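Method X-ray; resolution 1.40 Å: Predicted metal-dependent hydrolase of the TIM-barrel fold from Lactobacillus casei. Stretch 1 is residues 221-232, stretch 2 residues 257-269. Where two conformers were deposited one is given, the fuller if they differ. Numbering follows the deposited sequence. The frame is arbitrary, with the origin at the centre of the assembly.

Stretch 1 221-232: QDMPLQFHVGYG
Stretch 2 257-269: GLKVVLLHCYPYH

Two neighbouring parallel strands, paired from Leu-225 with Val-260 to His-228 with Leu-263, run with their directions 25° apart, and their axes approach to 4.6 Å. Register pairs Leu-225 with Val-260, Gln-226 with Val-261, Phe-227 with Leu-262 and His-228 with Leu-263, at CA separations of 5.0, 4.5, 5.2 and 4.9 Å. Both backbones are extended, with phi from -61° to -124° and psi from 110° to 143° over these pairs. Odd residues of the first strand carry the ladder: Leu-225 N to Lys-259 O 2.8 Å, Val-261 N to Leu-225 O 2.9 Å, Phe-227 N to Val-261 O 2.8 Å, Leu-263 N to Phe-227 O 2.9 Å, and Val-229 N to Leu-263 O 2.9 Å.

Before the ladder, Asp-222 closes a helix in a Schellman motif at phi/psi 54/47. Its t rotamer brings OD1 to 2.8 Å from Lys-259 NZ, a salt bridge. The lysine's CA-to-CB bond points sideways, so its long chain must carry NZ across, through chi1 m, an off-well chi2 of 143°, then t and t. A water bonds Asp-222 OD1 and Gly-257 O; another links Met-223 O (selenomethionine) to Lys-259 N.

Side chains alternate between the sheet's faces, which puts Phe-227 beside Val-260: the ring (m, chi2 84°) sets CD1 3.9 Å from CG1 of the valine (t). On the same face Leu-225 (t, p) meets Leu-258 (t, p), whose CA-to-CB bond points sideways but whose end comes nearer, CD2 to CD2 at 4.2 Å. Leu-262 (m, t) shares this face; its CB lies 3.8 Å from CG2 of Val-229 (t). On the other, Gln-226 (m, t, chi3 -21°) sets its CB 3.9 Å from CD1 of Leu-263 (m, t), while its amide is hydrogen-bonded elsewhere in the structure.

The strand ends converge on metal. His-228 (t, chi2 97°) and His-264 (chi1 -31°, off-well; chi2 -50°) place His-228 ND1 2.9 Å from His-264 NE2, but both nitrogens bind metal, so no hydrogen bond joins them. The rings are oblique, planes at 61° and centroids 4.4 Å apart. His-228 NE2 donates to Gly-230 O at 3.0 Å, tying the ring to the following turn.

There the second stretch leaves extended geometry: His-264 is at 80/-61 and Cys-265 at 68/-47. A weak bond joins Cys-265 N to Val-229 O at 3.0 Å, and a straight one joins Tyr-231 N to Tyr-266 O at 2.8 Å. Gly-230, at 78/-141, has CA 3.5 Å from Tyr-266 O; a CB would clash with that oxygen and with Cys-265 O. A cis peptide precedes Pro-267, and Tyr-268 (m) occupies the N-cap position of the next helix.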

# COMPACT_ATOMS: atom_id res chain seq x y z
N GLN A 221 24.19 26.43 5.40
CA GLN A 221 25.19 25.92 4.45
C GLN A 221 24.61 25.57 3.08
O GLN A 221 25.35 25.29 2.13
CB GLN A 221 25.90 24.70 5.05
CG GLN A 221 26.74 25.02 6.26
CD GLN A 221 27.25 23.80 6.97
OE1 GLN A 221 28.26 23.22 6.56
NE2 GLN A 221 26.54 23.38 8.03
N ASP A 222 23.29 25.59 2.98
CA ASP A 222 22.54 25.31 1.76
C ASP A 222 22.93 23.97 1.15
O ASP A 222 23.11 23.87 -0.07
CB ASP A 222 22.70 26.43 0.72
CG ASP A 222 21.69 26.32 -0.40
OD1 ASP A 222 20.55 25.80 -0.19
OD2 ASP A 222 22.05 26.70 -1.55
N MSE A 223 22.99 22.92 1.98
CA MSE A 223 23.23 21.57 1.48
C MSE A 223 22.06 20.66 1.91
O MSE A 223 21.42 20.95 2.92
CB MSE A 223 24.57 21.04 1.95
CG MSE A 223 25.69 22.02 1.68
SE MSE A 223 27.46 21.22 1.82
CE MSE A 223 27.45 20.59 3.63
N PRO A 224 21.78 19.60 1.15
CA PRO A 224 20.64 18.77 1.50
C PRO A 224 20.80 17.91 2.74
O PRO A 224 21.94 17.59 3.13
CB PRO A 224 20.48 17.87 0.27
CG PRO A 224 21.19 18.61 -0.84
CD PRO A 224 22.32 19.19 -0.17
N LEU A 225 19.65 17.53 3.30
CA LEU A 225 19.59 16.57 4.41
C LEU A 225 18.80 15.37 3.93
O LEU A 225 17.61 15.46 3.64
CB LEU A 225 18.91 17.17 5.65
CG LEU A 225 18.65 16.23 6.83
CD1 LEU A 225 19.95 15.57 7.34
CD2 LEU A 225 17.88 17.04 7.94
N GLN A 226 19.50 14.24 3.88
CA GLN A 226 18.92 12.97 3.48
C GLN A 226 18.41 12.23 4.72
O GLN A 226 19.05 12.26 5.78
CB GLN A 226 19.99 12.09 2.85
CG GLN A 226 20.77 12.72 1.71
CD GLN A 226 21.88 11.79 1.17
OE1 GLN A 226 22.31 10.88 1.88
NE2 GLN A 226 22.37 12.06 -0.06
N PHE A 227 17.28 11.52 4.56
CA PHE A 227 16.77 10.59 5.57
C PHE A 227 16.58 9.21 4.95
O PHE A 227 15.89 9.07 3.94
CB PHE A 227 15.39 11.01 6.08
CG PHE A 227 15.42 12.19 7.00
CD1 PHE A 227 15.45 13.48 6.51
CD2 PHE A 227 15.39 12.00 8.38
CE1 PHE A 227 15.42 14.55 7.37
CE2 PHE A 227 15.36 13.08 9.23
CZ PHE A 227 15.37 14.37 8.73
N HIS A 228 17.08 8.17 5.62
CA HIS A 228 16.59 6.82 5.28
C HIS A 228 15.11 6.75 5.54
O HIS A 228 14.68 7.11 6.62
CB HIS A 228 17.31 5.77 6.14
CG HIS A 228 16.88 4.37 5.86
ND1 HIS A 228 17.59 3.55 5.01
CD2 HIS A 228 15.80 3.66 6.28
CE1 HIS A 228 16.94 2.38 4.92
NE2 HIS A 228 15.86 2.44 5.67
N VAL A 229 14.34 6.19 4.59
CA VAL A 229 12.91 5.98 4.75
C VAL A 229 12.60 4.53 4.33
O VAL A 229 13.04 4.07 3.28
CB VAL A 229 12.08 6.97 3.90
CG1 VAL A 229 10.54 6.65 3.98
CG2 VAL A 229 12.38 8.45 4.32
N GLY A 230 11.80 3.82 5.13
CA GLY A 230 11.31 2.50 4.73
C GLY A 230 12.34 1.38 4.88
O GLY A 230 13.10 1.37 5.85
N TYR A 231 12.36 0.46 3.89
CA TYR A 231 13.23 -0.74 3.78
C TYR A 231 14.49 -0.70 4.63
O TYR A 231 15.44 -0.05 4.28
CB TYR A 231 13.51 -1.00 2.29
CG TYR A 231 14.16 -2.33 1.87
CD1 TYR A 231 14.38 -3.37 2.75
CD2 TYR A 231 14.61 -2.47 0.58
CE1 TYR A 231 14.98 -4.55 2.34
CE2 TYR A 231 15.23 -3.63 0.15
CZ TYR A 231 15.43 -4.67 1.03
OH TYR A 231 16.03 -5.86 0.64
N GLY A 232 14.47 -1.44 5.73
CA GLY A 232 15.61 -1.54 6.65
C GLY A 232 15.87 -2.97 7.09
O GLY A 232 15.32 -3.91 6.54
N GLY A 257 13.60 26.68 3.87
CA GLY A 257 14.64 26.44 2.92
C GLY A 257 15.39 25.14 3.07
O GLY A 257 16.31 24.90 2.32
N LEU A 258 15.03 24.30 4.05
CA LEU A 258 15.71 23.01 4.21
C LEU A 258 15.35 22.09 3.07
O LEU A 258 14.18 21.86 2.80
CB LEU A 258 15.34 22.35 5.55
CG LEU A 258 16.08 21.04 5.89
CD1 LEU A 258 17.53 21.35 6.22
CD2 LEU A 258 15.35 20.32 7.07
N LYS A 259 16.38 21.59 2.40
CA LYS A 259 16.21 20.64 1.31
C LYS A 259 16.31 19.22 1.86
O LYS A 259 17.35 18.80 2.31
CB LYS A 259 17.22 20.95 0.20
CG LYS A 259 16.92 22.29 -0.49
CD LYS A 259 18.17 23.05 -0.86
CE LYS A 259 17.77 24.30 -1.63
NZ LYS A 259 18.90 24.97 -2.25
N VAL A 260 15.17 18.54 1.88
CA VAL A 260 15.06 17.21 2.50
C VAL A 260 14.94 16.17 1.39
O VAL A 260 14.17 16.35 0.43
CB VAL A 260 13.82 17.14 3.41
CG1 VAL A 260 13.58 15.71 3.97
CG2 VAL A 260 13.93 18.17 4.55
N VAL A 261 15.72 15.11 1.52
CA VAL A 261 15.71 14.01 0.54
C VAL A 261 15.37 12.70 1.22
O VAL A 261 16.05 12.27 2.14
CB VAL A 261 17.01 13.87 -0.22
CG1 VAL A 261 16.81 12.94 -1.43
CG2 VAL A 261 17.52 15.24 -0.68
N LEU A 262 14.27 12.11 0.78
CA LEU A 262 13.76 10.85 1.32
C LEU A 262 14.33 9.68 0.52
O LEU A 262 13.98 9.51 -0.65
CB LEU A 262 12.23 10.82 1.29
CG LEU A 262 11.49 11.97 1.97
CD1 LEU A 262 9.95 11.75 1.88
CD2 LEU A 262 12.02 12.24 3.43
N LEU A 263 15.22 8.92 1.17
CA LEU A 263 15.93 7.82 0.51
C LEU A 263 15.13 6.52 0.60
O LEU A 263 14.57 6.20 1.67
CB LEU A 263 17.27 7.60 1.20
CG LEU A 263 18.21 8.77 1.39
CD1 LEU A 263 19.41 8.31 2.27
CD2 LEU A 263 18.65 9.44 0.06
N HIS A 264 15.08 5.79 -0.53
CA HIS A 264 14.54 4.39 -0.61
C HIS A 264 13.04 4.31 -0.66
O HIS A 264 12.45 3.81 -1.65
CB HIS A 264 15.02 3.46 0.51
CG HIS A 264 16.37 3.77 1.01
ND1 HIS A 264 17.45 3.95 0.19
CD2 HIS A 264 16.82 3.90 2.28
CE1 HIS A 264 18.52 4.23 0.92
NE2 HIS A 264 18.16 4.19 2.20
N CYS A 265 12.42 4.80 0.40
CA CYS A 265 10.99 5.01 0.59
C CYS A 265 10.15 3.77 0.67
O CYS A 265 9.27 3.69 1.52
CB CYS A 265 10.44 5.95 -0.47
SG CYS A 265 11.23 7.58 -0.42
N TYR A 266 10.38 2.84 -0.23
CA TYR A 266 9.60 1.58 -0.27
C TYR A 266 9.42 0.95 1.11
O TYR A 266 10.42 0.80 1.84
CB TYR A 266 10.34 0.61 -1.17
CG TYR A 266 9.68 -0.76 -1.38
CD1 TYR A 266 9.94 -1.81 -0.49
CD2 TYR A 266 8.83 -0.99 -2.43
CE1 TYR A 266 9.33 -3.05 -0.66
CE2 TYR A 266 8.25 -2.24 -2.64
CZ TYR A 266 8.50 -3.26 -1.75
OH TYR A 266 7.93 -4.49 -1.95
N PRO A 267 8.19 0.51 1.47
CA PRO A 267 6.97 0.43 0.67
C PRO A 267 6.12 1.69 0.63
O PRO A 267 5.00 1.62 0.17
CB PRO A 267 6.21 -0.73 1.35
CG PRO A 267 6.52 -0.51 2.72
CD PRO A 267 8.00 -0.14 2.77
N TYR A 268 6.69 2.81 1.10
CA TYR A 268 5.96 4.08 1.28
C TYR A 268 6.32 5.10 0.20
O TYR A 268 6.27 6.31 0.41
CB TYR A 268 6.27 4.65 2.64
CG TYR A 268 6.05 3.71 3.80
CD1 TYR A 268 4.78 3.34 4.18
CD2 TYR A 268 7.13 3.25 4.54
CE1 TYR A 268 4.58 2.50 5.26
CE2 TYR A 268 6.93 2.40 5.65
CZ TYR A 268 5.65 2.02 5.98
OH TYR A 268 5.44 1.18 7.06
N HIS A 269 6.64 4.60 -0.98
CA HIS A 269 6.96 5.46 -2.12
C HIS A 269 5.77 6.29 -2.64
O HIS A 269 6.01 7.42 -3.07
CB HIS A 269 7.63 4.63 -3.22
CG HIS A 269 6.86 3.42 -3.59
ND1 HIS A 269 6.82 2.29 -2.79
CD2 HIS A 269 5.98 3.20 -4.61
CE1 HIS A 269 5.98 1.43 -3.33
NE2 HIS A 269 5.47 1.95 -4.45
O HOH W 1 19.07 25.01 2.15
O HOH W 2 19.04 22.40 3.10